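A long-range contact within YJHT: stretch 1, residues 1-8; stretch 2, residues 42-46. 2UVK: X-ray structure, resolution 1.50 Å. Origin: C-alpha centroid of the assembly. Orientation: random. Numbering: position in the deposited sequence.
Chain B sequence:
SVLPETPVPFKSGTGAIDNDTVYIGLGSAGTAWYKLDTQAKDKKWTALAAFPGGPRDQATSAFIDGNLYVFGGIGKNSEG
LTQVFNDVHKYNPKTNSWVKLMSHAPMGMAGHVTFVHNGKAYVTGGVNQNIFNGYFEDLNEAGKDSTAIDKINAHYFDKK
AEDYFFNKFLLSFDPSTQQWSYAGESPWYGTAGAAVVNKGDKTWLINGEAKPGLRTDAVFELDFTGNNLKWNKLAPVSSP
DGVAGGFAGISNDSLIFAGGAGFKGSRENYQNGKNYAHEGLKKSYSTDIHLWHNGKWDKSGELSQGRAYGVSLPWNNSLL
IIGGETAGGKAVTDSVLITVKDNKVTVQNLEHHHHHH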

# COMPACT_ATOMS: atom_id res chain seq x y z
N SER B 1 -32.69 -20.99 -5.27
CA SER B 1 -34.12 -21.27 -4.88
C SER B 1 -35.14 -20.24 -5.42
O SER B 1 -36.01 -20.59 -6.23
CB SER B 1 -34.26 -21.28 -3.37
OG SER B 1 -34.35 -19.94 -2.91
N VAL B 2 -35.02 -18.98 -4.95
CA VAL B 2 -35.84 -17.85 -5.44
C VAL B 2 -35.42 -17.50 -6.87
O VAL B 2 -36.17 -16.89 -7.62
CB VAL B 2 -35.73 -16.57 -4.57
CG1 VAL B 2 -35.82 -16.88 -3.08
CG2 VAL B 2 -34.46 -15.78 -4.88
N LEU B 3 -34.17 -17.83 -7.19
CA LEU B 3 -33.70 -17.94 -8.56
C LEU B 3 -33.33 -19.41 -8.72
O LEU B 3 -33.14 -20.11 -7.71
CB LEU B 3 -32.46 -17.08 -8.79
CG LEU B 3 -32.62 -15.57 -8.60
CD1 LEU B 3 -31.27 -14.87 -8.80
CD2 LEU B 3 -33.67 -14.98 -9.55
N PRO B 4 -33.21 -19.89 -9.96
CA PRO B 4 -32.73 -21.25 -10.13
C PRO B 4 -31.37 -21.43 -9.42
O PRO B 4 -30.62 -20.45 -9.25
CB PRO B 4 -32.57 -21.40 -11.64
CG PRO B 4 -33.32 -20.30 -12.24
CD PRO B 4 -33.48 -19.22 -11.25
N GLU B 5 -31.08 -22.66 -9.03
CA GLU B 5 -29.81 -22.97 -8.38
C GLU B 5 -28.66 -22.54 -9.26
O GLU B 5 -28.71 -22.68 -10.48
CB GLU B 5 -29.69 -24.48 -8.09
CG GLU B 5 -30.78 -25.07 -7.19
CD GLU B 5 -30.91 -24.32 -5.87
OE1 GLU B 5 -29.93 -24.33 -5.11
OE2 GLU B 5 -31.98 -23.72 -5.60
N THR B 6 -27.58 -22.03 -8.67
CA THR B 6 -26.44 -21.66 -9.49
C THR B 6 -25.89 -22.95 -10.12
O THR B 6 -26.04 -24.03 -9.54
CB THR B 6 -25.35 -20.95 -8.68
OG1 THR B 6 -25.01 -21.73 -7.53
CG2 THR B 6 -25.87 -19.58 -8.21
N PRO B 7 -25.32 -22.85 -11.33
CA PRO B 7 -24.86 -24.09 -12.00
C PRO B 7 -23.80 -24.92 -11.28
O PRO B 7 -23.68 -26.13 -11.54
CB PRO B 7 -24.35 -23.59 -13.36
CG PRO B 7 -25.12 -22.32 -13.59
CD PRO B 7 -25.18 -21.69 -12.23
N VAL B 8 -23.03 -24.29 -10.41
CA VAL B 8 -22.08 -25.00 -9.53
C VAL B 8 -22.18 -24.35 -8.14
O VAL B 8 -22.65 -23.21 -8.05
CB VAL B 8 -20.64 -24.93 -10.05
CG1 VAL B 8 -20.51 -25.64 -11.42
CG2 VAL B 8 -20.14 -23.49 -10.12
N ASP B 42 -39.19 -18.31 -17.98
CA ASP B 42 -38.34 -19.46 -17.78
C ASP B 42 -36.93 -19.00 -17.39
O ASP B 42 -36.02 -18.99 -18.23
CB ASP B 42 -38.28 -20.30 -19.06
N LYS B 43 -36.77 -18.59 -16.14
CA LYS B 43 -35.47 -18.13 -15.63
C LYS B 43 -34.40 -19.21 -15.79
O LYS B 43 -34.63 -20.38 -15.50
CB LYS B 43 -35.57 -17.67 -14.18
CG LYS B 43 -36.14 -16.28 -14.04
CD LYS B 43 -36.19 -15.82 -12.61
CE LYS B 43 -37.40 -16.37 -11.88
NZ LYS B 43 -38.64 -15.67 -12.32
N LYS B 44 -33.21 -18.77 -16.20
CA LYS B 44 -32.16 -19.65 -16.69
C LYS B 44 -30.82 -18.96 -16.45
O LYS B 44 -30.70 -17.77 -16.71
CB LYS B 44 -32.39 -19.82 -18.19
CG LYS B 44 -31.44 -20.72 -18.93
CD LYS B 44 -31.71 -20.67 -20.42
N TRP B 45 -29.81 -19.69 -15.95
CA TRP B 45 -28.43 -19.17 -15.96
C TRP B 45 -27.81 -19.49 -17.30
O TRP B 45 -27.77 -20.66 -17.69
CB TRP B 45 -27.57 -19.78 -14.85
CG TRP B 45 -27.98 -19.40 -13.49
CD1 TRP B 45 -28.62 -20.18 -12.59
CD2 TRP B 45 -27.79 -18.12 -12.84
NE1 TRP B 45 -28.88 -19.48 -11.45
CE2 TRP B 45 -28.36 -18.22 -11.56
CE3 TRP B 45 -27.20 -16.91 -13.23
CZ2 TRP B 45 -28.35 -17.16 -10.65
CZ3 TRP B 45 -27.20 -15.85 -12.32
CH2 TRP B 45 -27.78 -15.98 -11.05
N THR B 46 -27.33 -18.47 -17.99
CA THR B 46 -26.62 -18.60 -19.25
C THR B 46 -25.13 -18.38 -19.05
O THR B 46 -24.73 -17.33 -18.56
CB THR B 46 -27.14 -17.57 -20.28
OG1 THR B 46 -28.52 -17.85 -20.57
CG2 THR B 46 -26.31 -17.60 -21.57

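Neither stretch offers the other a regular edge to pair with. Residues 3-6 run as an extended loop, at psi values between 142° and 162°, and the touching part of residues 42-46 is extended as well. Their end-to-end directions lie 32° apart, so the two segments travel roughly the same way, but they stay too far apart for strand pairing: the CA atoms of P4 and K44 are 6.8 Å from each other, those of T6 and W45 7.2 Å. No hydrogen bond joins backbone to backbone across the gap. Side chains fill the space between them, and W45 gives about a third of the buried surface, most of what its own stretch contributes.

The alternation expected of an extended chain decides which residues of the second stretch take part. K43 and W45 direct their CA-to-CB bonds toward the first stretch, while K44 between them points away and gives up almost no surface. On the other side L3 and P4 point toward the contact and E5 away. Of the 375 Å² buried in all, W45 contributes 129 Å², the largest share of any residue.

A hydrogen bond links this indole to the opposing backbone. W45 NE1 donates to P4 O at 3.0 Å with an N-H...O angle of 171°, nearly straight, and the acceptor sits at the ring edge near its plane, where the N-H points. Proline has no amide hydrogen to give, but its carbonyl remains a good acceptor, and here it satisfies the polar atom of an otherwise largely apolar side chain. The bond ties the indole to the loop.

Around that anchor the packing is largely apolar. P7 lies over one face of the indole, its CD 4.1 Å from the centroid of the five-membered ring of W45 and 27° off the ring normal, a CH-pi contact; its CG also reaches W45 CB at 3.7 Å. Proline suits this role because its CD carbon, bonded to the ring nitrogen, carries somewhat polarized hydrogens. L3 meets the six-membered part of the indole, CD1 to W45 CZ2 at 4.1 Å, and T6 places its methyl CG2 4.2 Å from that same CZ2 atom. The hydroxyl of T6 is used within its own stretch, where OG1 donates to V8 O at 2.8 Å.

The K43 side chain works here through its carbons. P4 CD lies 3.9 Å from K43 CB, and farther along the side chain K43 CD approaches L3 CD2 at 4.1 Å, so the aliphatic part of the lysine covers neighbouring apolar groups. P4 CG also sits 3.5 Å from K43 O.

The start of the first stretch is braced internally: S1 N donates to L3 O at 2.6 Å and to E5 OE2 at 2.8 Å, so the nitrogen of S1 is bonded twice within its own stretch.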